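Local atomic coordinates of putative efflux transporter (Bacteroides eggerthii, PDB entry 4L8J), a protein that probably acts as the periplasmic adaptor, or membrane fusion protein, of an efflux pump, linking an inner-membrane transporter to an outer-membrane exit channel. Residues Ile167-Pro172 / Cys239-Ala244; Asp174-Leu179 / Thr213-Thr218; Leu178-Asp183 / Tyr205-Thr210; Thr196-Arg201 / Thr229-Lys234. All blocks are in the same frame, centred on the assembly; numbering follows the deposited sequence.

In the fold
All four contacts lie in or against the six-stranded antiparallel beta-barrel of this elongated adaptor. Contact 1 joins strands 166-171 and 238-246 through the barrel interior. About 9 Å from its centre, contact 2 packs helix 176-180 on strand 215-221, and contact 3, whose centre is about 5 Å from that of contact 2, ties the same helix to the loop after strand 198-205. Contact 4 is at the other end of strand 198-205, with its centre about 23 to 24 Å from those of contacts 2 and 3. Along the chain, contacts 2, 3 and 4 begin between the two segments of contact 1. Contacts 1 and 2 belong to the apolar interior; contacts 3 and 4 hold a helix and a loop against the barrel.

Contact 1 (Ile167-Pro172 / Cys239-Ala244); sequences IKFTVP and CNIRLA
Phe169 has CG set between its own backbone N and carbonyl carbon (chi1 60°), the crowded position, and this turns its ring toward Ile241, whose CG1 lies anti to the carbonyl carbon (chi1 -53°). They meet inside a six-stranded antiparallel beta-barrel, where strands 166-171 and 238-246 are not hydrogen-bonded to each other here but face across the interior; the axes of segments 167-171 and 239-244 approach to 9.1 Å at 63°. Ile241 lies over one face of the ring. Its CD1 is 3.8 Å from Phe169 CD1, its CG2 4.0 Å from Phe169 CZ, and CG1 sits above the ring nearer the rim. A branched isoleucine suits this place because its two arms spread over the flat surface. Shortening Ile241 to an alanine removes both arms and would probably cost this face of Phe169 its isoleucine cover and open a gap beside Ile167. Val217 and Ile219 also pack on Phe169, while Arg242 forms a salt bridge with Asp24 and Asn240 ND2 a hydrogen bond to it. Farther along, the compact thiol of Cys239 fits against a methyl group: Ile167 CG2 is 3.7 Å from Cys239 SG and 4.0 Å from Ile241 CD1, bridging the two.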
loop_
_atom_site.group_PDB
_atom_site.type_symbol
_atom_site.label_atom_id
_atom_site.label_comp_id
_atom_site.label_asym_id
_atom_site.label_seq_id
_atom_site.Cartn_x
_atom_site.Cartn_y
_atom_site.Cartn_z
ATOM N N ILE A 167 -34.067 -3.143 20.041
ATOM C CA ILE A 167 -34.045 -2.747 18.642
ATOM C C ILE A 167 -33.509 -3.918 17.860
ATOM O O ILE A 167 -32.443 -4.449 18.203
ATOM C CB ILE A 167 -33.197 -1.465 18.445
ATOM C CG1 ILE A 167 -33.916 -0.235 19.042
ATOM C CG2 ILE A 167 -32.813 -1.242 16.950
ATOM C CD1 ILE A 167 -33.056 0.825 19.435
ATOM N N LYS A 168 -34.238 -4.313 16.804
ATOM C CA LYS A 168 -33.826 -5.390 15.926
ATOM C C LYS A 168 -33.447 -4.829 14.559
ATOM O O LYS A 168 -34.036 -3.871 14.086
ATOM C CB LYS A 168 -34.929 -6.476 15.827
ATOM C CG LYS A 168 -34.731 -7.590 14.759
ATOM C CD LYS A 168 -33.528 -8.549 14.990
ATOM N N PHE A 169 -32.413 -5.392 13.960
ATOM C CA PHE A 169 -31.962 -5.065 12.608
ATOM C C PHE A 169 -31.236 -6.264 12.074
ATOM O O PHE A 169 -30.918 -7.175 12.842
ATOM C CB PHE A 169 -31.102 -3.792 12.548
ATOM C CG PHE A 169 -29.831 -3.839 13.360
ATOM C CD1 PHE A 169 -29.869 -3.747 14.751
ATOM C CD2 PHE A 169 -28.595 -3.956 12.738
ATOM C CE1 PHE A 169 -28.696 -3.777 15.500
ATOM C CE2 PHE A 169 -27.417 -3.956 13.491
ATOM C CZ PHE A 169 -27.477 -3.895 14.868
ATOM N N THR A 170 -31.024 -6.307 10.760
ATOM C CA THR A 170 -30.321 -7.417 10.143
ATOM C C THR A 170 -29.094 -6.879 9.451
ATOM O O THR A 170 -29.136 -5.924 8.698
ATOM C CB THR A 170 -31.225 -8.247 9.200
ATOM O OG1 THR A 170 -32.334 -8.726 9.936
ATOM C CG2 THR A 170 -30.515 -9.440 8.618
ATOM N N VAL A 171 -28.015 -7.532 9.682
ATOM C CA VAL A 171 -26.761 -7.142 9.092
ATOM C C VAL A 171 -26.430 -8.093 7.921
ATOM O O VAL A 171 -26.457 -9.309 8.101
ATOM C CB VAL A 171 -25.685 -7.151 10.208
ATOM C CG1 VAL A 171 -24.260 -7.064 9.644
ATOM C CG2 VAL A 171 -25.933 -5.994 11.174
ATOM N N PRO A 172 -26.038 -7.561 6.747
ATOM C CA PRO A 172 -25.554 -8.441 5.675
ATOM C C PRO A 172 -24.461 -9.409 6.180
ATOM O O PRO A 172 -23.586 -9.024 6.968
ATOM C CB PRO A 172 -24.991 -7.452 4.646
ATOM C CG PRO A 172 -25.764 -6.204 4.852
ATOM C CD PRO A 172 -25.923 -6.138 6.359
ATOM N N CYS A 239 -35.382 3.411 13.244
ATOM C CA CYS A 239 -34.200 4.134 13.659
ATOM C C CYS A 239 -33.033 3.774 12.794
ATOM O O CYS A 239 -33.087 2.814 12.020
ATOM C CB CYS A 239 -33.906 3.822 15.126
ATOM S SG CYS A 239 -33.546 2.070 15.444
ATOM N N ASN A 240 -31.940 4.532 12.969
ATOM C CA ASN A 240 -30.672 4.243 12.335
ATOM C C ASN A 240 -29.760 3.677 13.388
ATOM O O ASN A 240 -29.758 4.158 14.518
ATOM C CB ASN A 240 -30.049 5.485 11.666
ATOM C CG ASN A 240 -28.731 5.175 10.982
ATOM O OD1 ASN A 240 -28.708 4.595 9.902
ATOM N ND2 ASN A 240 -27.597 5.424 11.651
ATOM N N ILE A 241 -29.019 2.626 13.040
ATOM C CA ILE A 241 -28.006 2.022 13.926
ATOM C C ILE A 241 -26.668 2.249 13.285
ATOM O O ILE A 241 -26.410 1.758 12.184
ATOM C CB ILE A 241 -28.219 0.531 14.279
ATOM C CG1 ILE A 241 -29.646 0.304 14.837
ATOM C CG2 ILE A 241 -27.158 0.053 15.294
ATOM C CD1 ILE A 241 -30.608 -0.160 13.841
ATOM N N ARG A 242 -25.807 2.974 13.977
ATOM C CA ARG A 242 -24.442 3.201 13.495
ATOM C C ARG A 242 -23.535 2.209 14.219
ATOM O O ARG A 242 -23.467 2.224 15.447
ATOM C CB ARG A 242 -24.026 4.679 13.739
ATOM C CG ARG A 242 -22.516 5.007 13.747
ATOM C CD ARG A 242 -21.799 4.938 12.419
ATOM N NE ARG A 242 -22.430 5.699 11.329
ATOM C CZ ARG A 242 -22.120 6.941 10.967
ATOM N NH1 ARG A 242 -21.225 7.637 11.656
ATOM N NH2 ARG A 242 -22.708 7.499 9.920
ATOM N N LEU A 243 -22.927 1.286 13.469
ATOM C CA LEU A 243 -21.955 0.316 13.982
ATOM C C LEU A 243 -20.557 0.869 13.721
ATOM O O LEU A 243 -20.286 1.208 12.574
ATOM C CB LEU A 243 -22.129 -1.066 13.289
ATOM C CG LEU A 243 -21.017 -2.134 13.524
ATOM C CD1 LEU A 243 -21.072 -2.691 14.918
ATOM C CD2 LEU A 243 -21.143 -3.286 12.522
ATOM N N ALA A 244 -19.691 0.987 14.758
ATOM C CA ALA A 244 -18.284 1.456 14.628
ATOM C C ALA A 244 -17.346 0.375 15.128
ATOM O O ALA A 244 -17.461 -0.088 16.279
ATOM C CB ALA A 244 -18.038 2.751 15.391
#

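Contact 2 (Asp174-Leu179 / Thr213-Thr218); sequences DYLYLL and TGIPVT
Ile215 pushes its two branches against two different leucines of the helix. Its CD1 lies 3.8 Å from Leu176 CB and equally close to Leu176 CA, the two side chains crossing at about a right angle, so the methyl presses on the root of the leucine. The other branch goes to Leu179, where the side chains meet tip to tip with Ile215 CG2 3.8 Å from Leu179 CD1. Val217 comes at Leu179 in the same end-on manner, its CG2 4.0 Å from CD1 and 4.1 Å from CD2 of that leucine. Leu179 CG is anti to the carbonyl carbon (chi1 -74°), which sends the forked end out to both strand residues. The contact is wholly apolar, and beta-branched residues suit the strand because they offer methyls on two sides. Beyond this first shell, Tyr205 packs on Ile215 and Val217, and Tyr175 holds the N-cap position. Gly214 adopts backbone angles (phi 86°) at which a beta carbon would strike the carbonyl O of Thr213; its N bonds to Asp173 OD2. The short helix 176-180, which follows strand 166-171, thus packs on strand 215-221 of the beta-barrel, with Leu179 also touching Val171 and Leu178 leaning on Ile21 of strand 20-29.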
loop_
_atom_site.group_PDB
_atom_site.type_symbol
_atom_site.label_atom_id
_atom_site.label_comp_id
_atom_site.label_asym_id
_atom_site.label_seq_id
_atom_site.Cartn_x
_atom_site.Cartn_y
_atom_site.Cartn_z
ATOM N N ASP A 174 -21.795 -10.579 4.910
ATOM C CA ASP A 174 -20.409 -10.182 4.648
ATOM C C ASP A 174 -19.848 -9.241 5.721
ATOM O O ASP A 174 -18.635 -9.047 5.752
ATOM C CB ASP A 174 -20.284 -9.522 3.259
ATOM C CG ASP A 174 -20.232 -10.512 2.091
ATOM O OD1 ASP A 174 -20.349 -11.742 2.336
ATOM O OD2 ASP A 174 -20.097 -10.055 0.935
ATOM N N TYR A 175 -20.707 -8.655 6.580
ATOM C CA TYR A 175 -20.280 -7.750 7.636
ATOM C C TYR A 175 -20.158 -8.459 8.995
ATOM O O TYR A 175 -20.066 -7.788 10.009
ATOM C CB TYR A 175 -21.226 -6.527 7.751
ATOM C CG TYR A 175 -21.246 -5.578 6.568
ATOM C CD1 TYR A 175 -20.170 -5.502 5.687
ATOM C CD2 TYR A 175 -22.322 -4.728 6.352
ATOM C CE1 TYR A 175 -20.196 -4.653 4.578
ATOM C CE2 TYR A 175 -22.347 -3.848 5.260
ATOM C CZ TYR A 175 -21.276 -3.810 4.380
ATOM O OH TYR A 175 -21.282 -2.955 3.299
ATOM N N LEU A 176 -20.149 -9.810 9.023
ATOM C CA LEU A 176 -19.953 -10.565 10.253
ATOM C C LEU A 176 -18.654 -10.146 10.975
ATOM O O LEU A 176 -18.662 -10.048 12.204
ATOM C CB LEU A 176 -19.932 -12.069 9.972
ATOM C CG LEU A 176 -19.766 -12.998 11.204
ATOM C CD1 LEU A 176 -20.867 -12.745 12.257
ATOM C CD2 LEU A 176 -19.706 -14.454 10.782
ATOM N N TYR A 177 -17.555 -9.885 10.219
ATOM C CA TYR A 177 -16.258 -9.473 10.802
ATOM C C TYR A 177 -16.389 -8.152 11.575
ATOM O O TYR A 177 -15.705 -7.962 12.582
ATOM C CB TYR A 177 -15.166 -9.379 9.724
ATOM C CG TYR A 177 -15.283 -8.206 8.775
ATOM C CD1 TYR A 177 -16.179 -8.230 7.711
ATOM C CD2 TYR A 177 -14.438 -7.109 8.888
ATOM C CE1 TYR A 177 -16.284 -7.158 6.825
ATOM C CE2 TYR A 177 -14.519 -6.040 7.994
ATOM C CZ TYR A 177 -15.455 -6.062 6.971
ATOM O OH TYR A 177 -15.551 -5.014 6.079
ATOM N N LEU A 178 -17.309 -7.266 11.140
ATOM C CA LEU A 178 -17.521 -6.003 11.838
ATOM C C LEU A 178 -18.238 -6.246 13.153
ATOM O O LEU A 178 -17.903 -5.581 14.122
ATOM C CB LEU A 178 -18.250 -4.948 10.972
ATOM C CG LEU A 178 -17.497 -4.548 9.679
ATOM C CD1 LEU A 178 -18.385 -3.745 8.738
ATOM C CD2 LEU A 178 -16.196 -3.824 9.981
ATOM N N LEU A 179 -19.185 -7.209 13.208
ATOM C CA LEU A 179 -19.877 -7.550 14.453
ATOM C C LEU A 179 -18.950 -8.268 15.438
ATOM O O LEU A 179 -19.115 -8.123 16.641
ATOM C CB LEU A 179 -21.102 -8.430 14.201
ATOM C CG LEU A 179 -22.324 -7.739 13.586
ATOM C CD1 LEU A 179 -23.307 -8.776 13.056
ATOM C CD2 LEU A 179 -23.029 -6.842 14.609
ATOM N N THR A 213 -28.699 -15.634 4.886
ATOM C CA THR A 213 -29.969 -14.923 5.067
ATOM C C THR A 213 -29.821 -13.636 5.925
ATOM O O THR A 213 -30.826 -13.080 6.369
ATOM C CB THR A 213 -31.020 -15.887 5.677
ATOM O OG1 THR A 213 -30.427 -16.611 6.762
ATOM C CG2 THR A 213 -31.572 -16.878 4.639
ATOM N N GLY A 214 -28.594 -13.154 6.111
ATOM C CA GLY A 214 -28.343 -11.972 6.937
ATOM C C GLY A 214 -28.188 -12.343 8.404
ATOM O O GLY A 214 -28.493 -13.470 8.809
ATOM N N ILE A 215 -27.681 -11.413 9.202
ATOM C CA ILE A 215 -27.450 -11.643 10.633
ATOM C C ILE A 215 -28.456 -10.830 11.446
ATOM O O ILE A 215 -28.267 -9.627 11.578
ATOM C CB ILE A 215 -25.983 -11.316 11.047
ATOM C CG1 ILE A 215 -24.967 -12.050 10.150
ATOM C CG2 ILE A 215 -25.717 -11.627 12.559
ATOM C CD1 ILE A 215 -23.662 -11.301 10.028
ATOM N N PRO A 216 -29.519 -11.461 11.989
ATOM C CA PRO A 216 -30.444 -10.711 12.872
ATOM C C PRO A 216 -29.719 -10.361 14.177
ATOM O O PRO A 216 -29.067 -11.222 14.808
ATOM C CB PRO A 216 -31.633 -11.672 13.100
ATOM C CG PRO A 216 -31.338 -12.933 12.290
ATOM C CD PRO A 216 -29.878 -12.893 11.892
ATOM N N VAL A 217 -29.756 -9.078 14.521
ATOM C CA VAL A 217 -29.085 -8.518 15.693
ATOM C C VAL A 217 -30.127 -7.873 16.595
ATOM O O VAL A 217 -30.990 -7.153 16.110
ATOM C CB VAL A 217 -27.996 -7.469 15.301
ATOM C CG1 VAL A 217 -27.242 -6.969 16.544
ATOM C CG2 VAL A 217 -26.993 -8.010 14.271
ATOM N N THR A 218 -29.978 -8.037 17.907
ATOM C CA THR A 218 -30.792 -7.332 18.892
ATOM C C THR A 218 -29.857 -6.493 19.748
ATOM O O THR A 218 -28.843 -6.990 20.224
ATOM C CB THR A 218 -31.680 -8.276 19.724
ATOM O OG1 THR A 218 -32.484 -9.022 18.823
ATOM C CG2 THR A 218 -32.627 -7.506 20.633
#

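Contact 3 (Leu178-Asp183 / Tyr205-Thr210); sequences LLRAKD and YLDIST
Arg180 and Asp207 form a salt bridge near the surface, Arg180 NH2 giving a hydrogen bond of 3.2 Å to the syn lone pair of Asp207 OD2. The bond is bent, 136° at the hydrogen, and the oxygen is tilted out of the guanidinium plane, the two flat groups being turned 60° against each other. A water strengthens the link: it accepts from Arg180 NE at 3.0 Å, in the guanidinium plane, and donates to Asp207 OD2 at 2.7 Å. It also lies beside Tyr205 OH, though at a doubtfully short distance. The arginine chain is extended from CG to NE, which carries the guanidinium past Tyr205 to the acid, with Arg180 CG 3.6 Å from Tyr205 OH. Deeper in, the Tyr205 ring packs on Leu179, which has CB 4.1 Å from Tyr205 CE2 and CD1 over one face; tyrosine suits this border, ring inward and hydroxyl in the polar layer. A leucine in place of Asp207 would probably leave the guanidinium without its charged mate and the water without the carboxylate it donates to. Apolar beneath and charged outside, the contact pins helix 176-180 to the loop between barrel strands 198-205 and 215-221, Asp207 OD2 receiving both arginine and water bonds; so bent a pair is likely to give only moderate hold.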
loop_
_atom_site.group_PDB
_atom_site.type_symbol
_atom_site.label_atom_id
_atom_site.label_comp_id
_atom_site.label_asym_id
_atom_site.label_seq_id
_atom_site.Cartn_x
_atom_site.Cartn_y
_atom_site.Cartn_z
ATOM N N LEU A 178 -17.309 -7.266 11.140
ATOM C CA LEU A 178 -17.521 -6.003 11.838
ATOM C C LEU A 178 -18.238 -6.246 13.153
ATOM O O LEU A 178 -17.903 -5.581 14.122
ATOM C CB LEU A 178 -18.250 -4.948 10.972
ATOM C CG LEU A 178 -17.497 -4.548 9.679
ATOM C CD1 LEU A 178 -18.385 -3.745 8.738
ATOM C CD2 LEU A 178 -16.196 -3.824 9.981
ATOM N N LEU A 179 -19.185 -7.209 13.208
ATOM C CA LEU A 179 -19.877 -7.550 14.453
ATOM C C LEU A 179 -18.950 -8.268 15.438
ATOM O O LEU A 179 -19.115 -8.123 16.641
ATOM C CB LEU A 179 -21.102 -8.430 14.201
ATOM C CG LEU A 179 -22.324 -7.739 13.586
ATOM C CD1 LEU A 179 -23.307 -8.776 13.056
ATOM C CD2 LEU A 179 -23.029 -6.842 14.609
ATOM N N ARG A 180 -17.993 -9.052 14.924
ATOM C CA ARG A 180 -17.042 -9.788 15.745
ATOM C C ARG A 180 -15.880 -8.893 16.251
ATOM O O ARG A 180 -15.218 -9.278 17.209
ATOM C CB ARG A 180 -16.460 -10.972 14.956
ATOM C CG ARG A 180 -17.416 -12.142 14.809
ATOM C CD ARG A 180 -16.872 -13.151 13.822
ATOM N NE ARG A 180 -17.576 -14.434 13.922
ATOM C CZ ARG A 180 -17.350 -15.488 13.138
ATOM N NH1 ARG A 180 -16.449 -15.417 12.151
ATOM N NH2 ARG A 180 -18.032 -16.615 13.318
ATOM N N ALA A 181 -15.601 -7.738 15.604
ATOM C CA ALA A 181 -14.498 -6.872 16.025
ATOM C C ALA A 181 -14.627 -6.507 17.496
ATOM O O ALA A 181 -15.727 -6.220 17.984
ATOM C CB ALA A 181 -14.432 -5.610 15.179
ATOM N N LYS A 182 -13.487 -6.572 18.218
ATOM C CA LYS A 182 -13.427 -6.257 19.642
ATOM C C LYS A 182 -13.866 -4.829 19.874
ATOM O O LYS A 182 -13.484 -3.905 19.129
ATOM C CB LYS A 182 -11.996 -6.465 20.191
ATOM N N ASP A 183 -14.692 -4.647 20.900
ATOM C CA ASP A 183 -15.166 -3.324 21.326
ATOM C C ASP A 183 -15.975 -2.582 20.224
ATOM O O ASP A 183 -16.039 -1.351 20.250
ATOM C CB ASP A 183 -13.985 -2.441 21.834
ATOM C CG ASP A 183 -13.083 -3.099 22.894
ATOM O OD1 ASP A 183 -13.626 -3.643 23.886
ATOM O OD2 ASP A 183 -11.840 -3.102 22.702
ATOM N N TYR A 205 -26.955 -11.814 18.699
ATOM C CA TYR A 205 -27.147 -11.893 17.252
ATOM C C TYR A 205 -27.118 -13.349 16.856
ATOM O O TYR A 205 -26.386 -14.130 17.478
ATOM C CB TYR A 205 -26.182 -11.022 16.419
ATOM C CG TYR A 205 -24.699 -11.332 16.492
ATOM C CD1 TYR A 205 -24.129 -12.308 15.674
ATOM C CD2 TYR A 205 -23.842 -10.543 17.258
ATOM C CE1 TYR A 205 -22.750 -12.553 15.688
ATOM C CE2 TYR A 205 -22.460 -10.751 17.250
ATOM C CZ TYR A 205 -21.920 -11.770 16.480
ATOM O OH TYR A 205 -20.563 -11.974 16.499
ATOM N N LEU A 206 -27.946 -13.727 15.863
ATOM C CA LEU A 206 -27.992 -15.103 15.383
ATOM C C LEU A 206 -26.891 -15.291 14.331
ATOM O O LEU A 206 -26.963 -14.692 13.250
ATOM C CB LEU A 206 -29.386 -15.446 14.821
ATOM C CG LEU A 206 -29.617 -16.912 14.407
ATOM C CD1 LEU A 206 -29.508 -17.887 15.619
ATOM C CD2 LEU A 206 -30.957 -17.079 13.709
ATOM N N ASP A 207 -25.873 -16.112 14.654
ATOM C CA ASP A 207 -24.757 -16.343 13.740
ATOM C C ASP A 207 -24.752 -17.756 13.138
ATOM O O ASP A 207 -24.191 -18.690 13.710
ATOM C CB ASP A 207 -23.410 -16.033 14.442
ATOM C CG ASP A 207 -22.097 -16.284 13.696
ATOM O OD1 ASP A 207 -22.145 -16.692 12.504
ATOM O OD2 ASP A 207 -21.022 -16.085 14.310
ATOM N N ILE A 208 -25.351 -17.869 11.955
ATOM C CA ILE A 208 -25.350 -19.010 11.022
ATOM C C ILE A 208 -25.084 -18.390 9.637
ATOM O O ILE A 208 -25.988 -18.350 8.792
ATOM C CB ILE A 208 -26.618 -19.932 11.022
ATOM C CG1 ILE A 208 -27.331 -20.040 12.392
ATOM C CG2 ILE A 208 -26.268 -21.309 10.435
ATOM C CD1 ILE A 208 -28.888 -20.230 12.310
ATOM N N SER A 209 -23.866 -17.821 9.440
ATOM C CA SER A 209 -23.452 -17.137 8.195
ATOM C C SER A 209 -23.589 -18.061 6.950
ATOM O O SER A 209 -23.743 -17.568 5.826
ATOM C CB SER A 209 -22.022 -16.609 8.317
ATOM N N THR A 210 -23.576 -19.391 7.192
ATOM C CA THR A 210 -23.719 -20.512 6.265
ATOM C C THR A 210 -25.013 -20.422 5.419
ATOM O O THR A 210 -24.994 -20.754 4.231
ATOM C CB THR A 210 -23.719 -21.800 7.128
ATOM O OG1 THR A 210 -22.421 -21.966 7.704
ATOM C CG2 THR A 210 -24.151 -23.067 6.362
HETATM O O HOH W 1 -19.866 -14.192 15.810
#

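Contact 4 (Thr196-Arg201 / Thr229-Lys234); sequences TVFNAR and TIYDVK
Phe198 points the edge of its ring into the face of Tyr231, a T-shaped pair with centroids 4.8 Å apart and planes at 79°. The leading atom is Phe198 CZ, which stands 3.4 Å above the tyrosine plane, over the ring centre, and is 3.5 Å from Tyr231 CE2. This geometry directs the slightly positive ring hydrogens of the phenylalanine into the pi cloud of the tyrosine. On the opposite face Ile230 CG2 lies over the centre, so Tyr231 is sandwiched between an aromatic edge and a methyl. Thr196 approaches obliquely: its CG2, placed between backbone N and carbonyl carbon by a chi1 of 169° that turns OG1 anti to N, comes 3.5 Å from Tyr231 CE1. A small threonine suits this margin, setting a methyl beside the ring. The chain turns sharply after Tyr231, Asp232 being the centre of an inverse gamma turn, with a weak bond from Val233 N to Tyr231 O. Further edge-to-face partners, Phe226 on Phe198 and Tyr193 on Tyr231, extend the aromatic cluster. It lies near the beginning of strand 198-205 of the beta-barrel, where the loop between strands 215-221 and 238-246 folds back, and Phe190 of neighbouring strand 185-190 touches both Phe198 and Val233.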
loop_
_atom_site.group_PDB
_atom_site.type_symbol
_atom_site.label_atom_id
_atom_site.label_comp_id
_atom_site.label_asym_id
_atom_site.label_seq_id
_atom_site.Cartn_x
_atom_site.Cartn_y
_atom_site.Cartn_z
ATOM N N THR A 196 -30.445 13.437 18.100
ATOM C CA THR A 196 -29.941 12.930 19.377
ATOM C C THR A 196 -29.597 11.443 19.201
ATOM O O THR A 196 -30.403 10.635 18.722
ATOM C CB THR A 196 -30.865 13.262 20.571
ATOM O OG1 THR A 196 -30.444 12.524 21.726
ATOM C CG2 THR A 196 -32.322 13.011 20.288
ATOM N N VAL A 197 -28.367 11.112 19.570
ATOM C CA VAL A 197 -27.791 9.790 19.421
ATOM C C VAL A 197 -27.666 9.136 20.793
ATOM O O VAL A 197 -27.219 9.776 21.750
ATOM C CB VAL A 197 -26.432 9.960 18.686
ATOM C CG1 VAL A 197 -25.573 8.710 18.760
ATOM C CG2 VAL A 197 -26.646 10.386 17.239
ATOM N N PHE A 198 -28.093 7.869 20.894
ATOM C CA PHE A 198 -28.034 7.114 22.131
ATOM C C PHE A 198 -27.133 5.893 22.009
ATOM O O PHE A 198 -27.222 5.161 21.025
ATOM C CB PHE A 198 -29.442 6.659 22.563
ATOM C CG PHE A 198 -30.423 7.785 22.768
ATOM C CD1 PHE A 198 -30.505 8.444 23.992
ATOM C CD2 PHE A 198 -31.296 8.166 21.748
ATOM C CE1 PHE A 198 -31.437 9.479 24.185
ATOM C CE2 PHE A 198 -32.195 9.213 21.930
ATOM C CZ PHE A 198 -32.271 9.856 23.151
ATOM N N ASN A 199 -26.318 5.641 23.035
ATOM C CA ASN A 199 -25.497 4.453 23.093
ATOM C C ASN A 199 -26.401 3.244 23.293
ATOM O O ASN A 199 -27.438 3.316 23.966
ATOM C CB ASN A 199 -24.461 4.558 24.231
ATOM C CG ASN A 199 -23.561 3.342 24.340
ATOM O OD1 ASN A 199 -22.671 3.111 23.502
ATOM N ND2 ASN A 199 -23.835 2.494 25.327
ATOM N N ALA A 200 -26.009 2.133 22.700
ATOM C CA ALA A 200 -26.758 0.909 22.822
ATOM C C ALA A 200 -25.785 -0.205 23.037
ATOM O O ALA A 200 -24.633 -0.090 22.620
ATOM C CB ALA A 200 -27.590 0.669 21.560
ATOM N N ARG A 201 -26.219 -1.279 23.684
ATOM C CA ARG A 201 -25.336 -2.410 23.876
ATOM C C ARG A 201 -25.874 -3.627 23.143
ATOM O O ARG A 201 -27.082 -3.781 22.986
ATOM C CB ARG A 201 -25.111 -2.715 25.374
ATOM C CG ARG A 201 -26.368 -3.118 26.135
ATOM C CD ARG A 201 -26.046 -3.722 27.494
ATOM N NE ARG A 201 -27.087 -4.679 27.881
ATOM C CZ ARG A 201 -28.215 -4.341 28.490
ATOM N NH1 ARG A 201 -28.444 -3.077 28.821
ATOM N NH2 ARG A 201 -29.129 -5.263 28.768
ATOM N N THR A 229 -39.717 9.676 29.345
ATOM C CA THR A 229 -40.719 10.722 29.574
ATOM C C THR A 229 -40.529 11.809 28.496
ATOM O O THR A 229 -41.504 12.455 28.117
ATOM C CB THR A 229 -40.638 11.301 31.001
ATOM O OG1 THR A 229 -39.536 12.200 31.095
ATOM C CG2 THR A 229 -40.544 10.223 32.083
ATOM N N ILE A 230 -39.269 11.999 28.011
ATOM C CA ILE A 230 -38.902 12.952 26.950
ATOM C C ILE A 230 -38.955 12.246 25.584
ATOM O O ILE A 230 -39.593 12.753 24.658
ATOM C CB ILE A 230 -37.500 13.591 27.197
ATOM C CG1 ILE A 230 -37.436 14.321 28.552
ATOM C CG2 ILE A 230 -37.078 14.515 26.038
ATOM C CD1 ILE A 230 -35.988 14.539 29.097
ATOM N N TYR A 231 -38.254 11.096 25.453
ATOM C CA TYR A 231 -38.201 10.333 24.202
ATOM C C TYR A 231 -39.186 9.171 24.261
ATOM O O TYR A 231 -38.854 8.087 24.745
ATOM C CB TYR A 231 -36.764 9.860 23.906
ATOM C CG TYR A 231 -35.755 10.983 23.938
ATOM C CD1 TYR A 231 -35.606 11.841 22.854
ATOM C CD2 TYR A 231 -34.954 11.196 25.060
ATOM C CE1 TYR A 231 -34.682 12.879 22.880
ATOM C CE2 TYR A 231 -34.023 12.232 25.097
ATOM C CZ TYR A 231 -33.886 13.067 23.999
ATOM O OH TYR A 231 -32.988 14.105 24.028
ATOM N N ASP A 232 -40.410 9.422 23.770
ATOM C CA ASP A 232 -41.514 8.465 23.768
ATOM C C ASP A 232 -41.413 7.572 22.534
ATOM O O ASP A 232 -41.991 7.863 21.483
ATOM C CB ASP A 232 -42.868 9.211 23.830
ATOM C CG ASP A 232 -44.051 8.322 24.142
ATOM O OD1 ASP A 232 -44.032 7.658 25.206
ATOM O OD2 ASP A 232 -45.008 8.302 23.334
ATOM N N VAL A 233 -40.648 6.491 22.670
ATOM C CA VAL A 233 -40.387 5.519 21.608
ATOM C C VAL A 233 -41.306 4.321 21.833
ATOM O O VAL A 233 -41.408 3.829 22.959
ATOM C CB VAL A 233 -38.876 5.143 21.599
ATOM C CG1 VAL A 233 -38.618 3.885 20.785
ATOM C CG2 VAL A 233 -38.027 6.305 21.090
ATOM N N LYS A 234 -41.977 3.863 20.773
ATOM C CA LYS A 234 -42.924 2.742 20.849
ATOM C C LYS A 234 -42.532 1.592 19.908
ATOM O O LYS A 234 -41.866 1.847 18.903
ATOM C CB LYS A 234 -44.352 3.227 20.464
ATOM C CG LYS A 234 -44.896 4.409 21.252
ATOM C CD LYS A 234 -46.065 5.042 20.525
#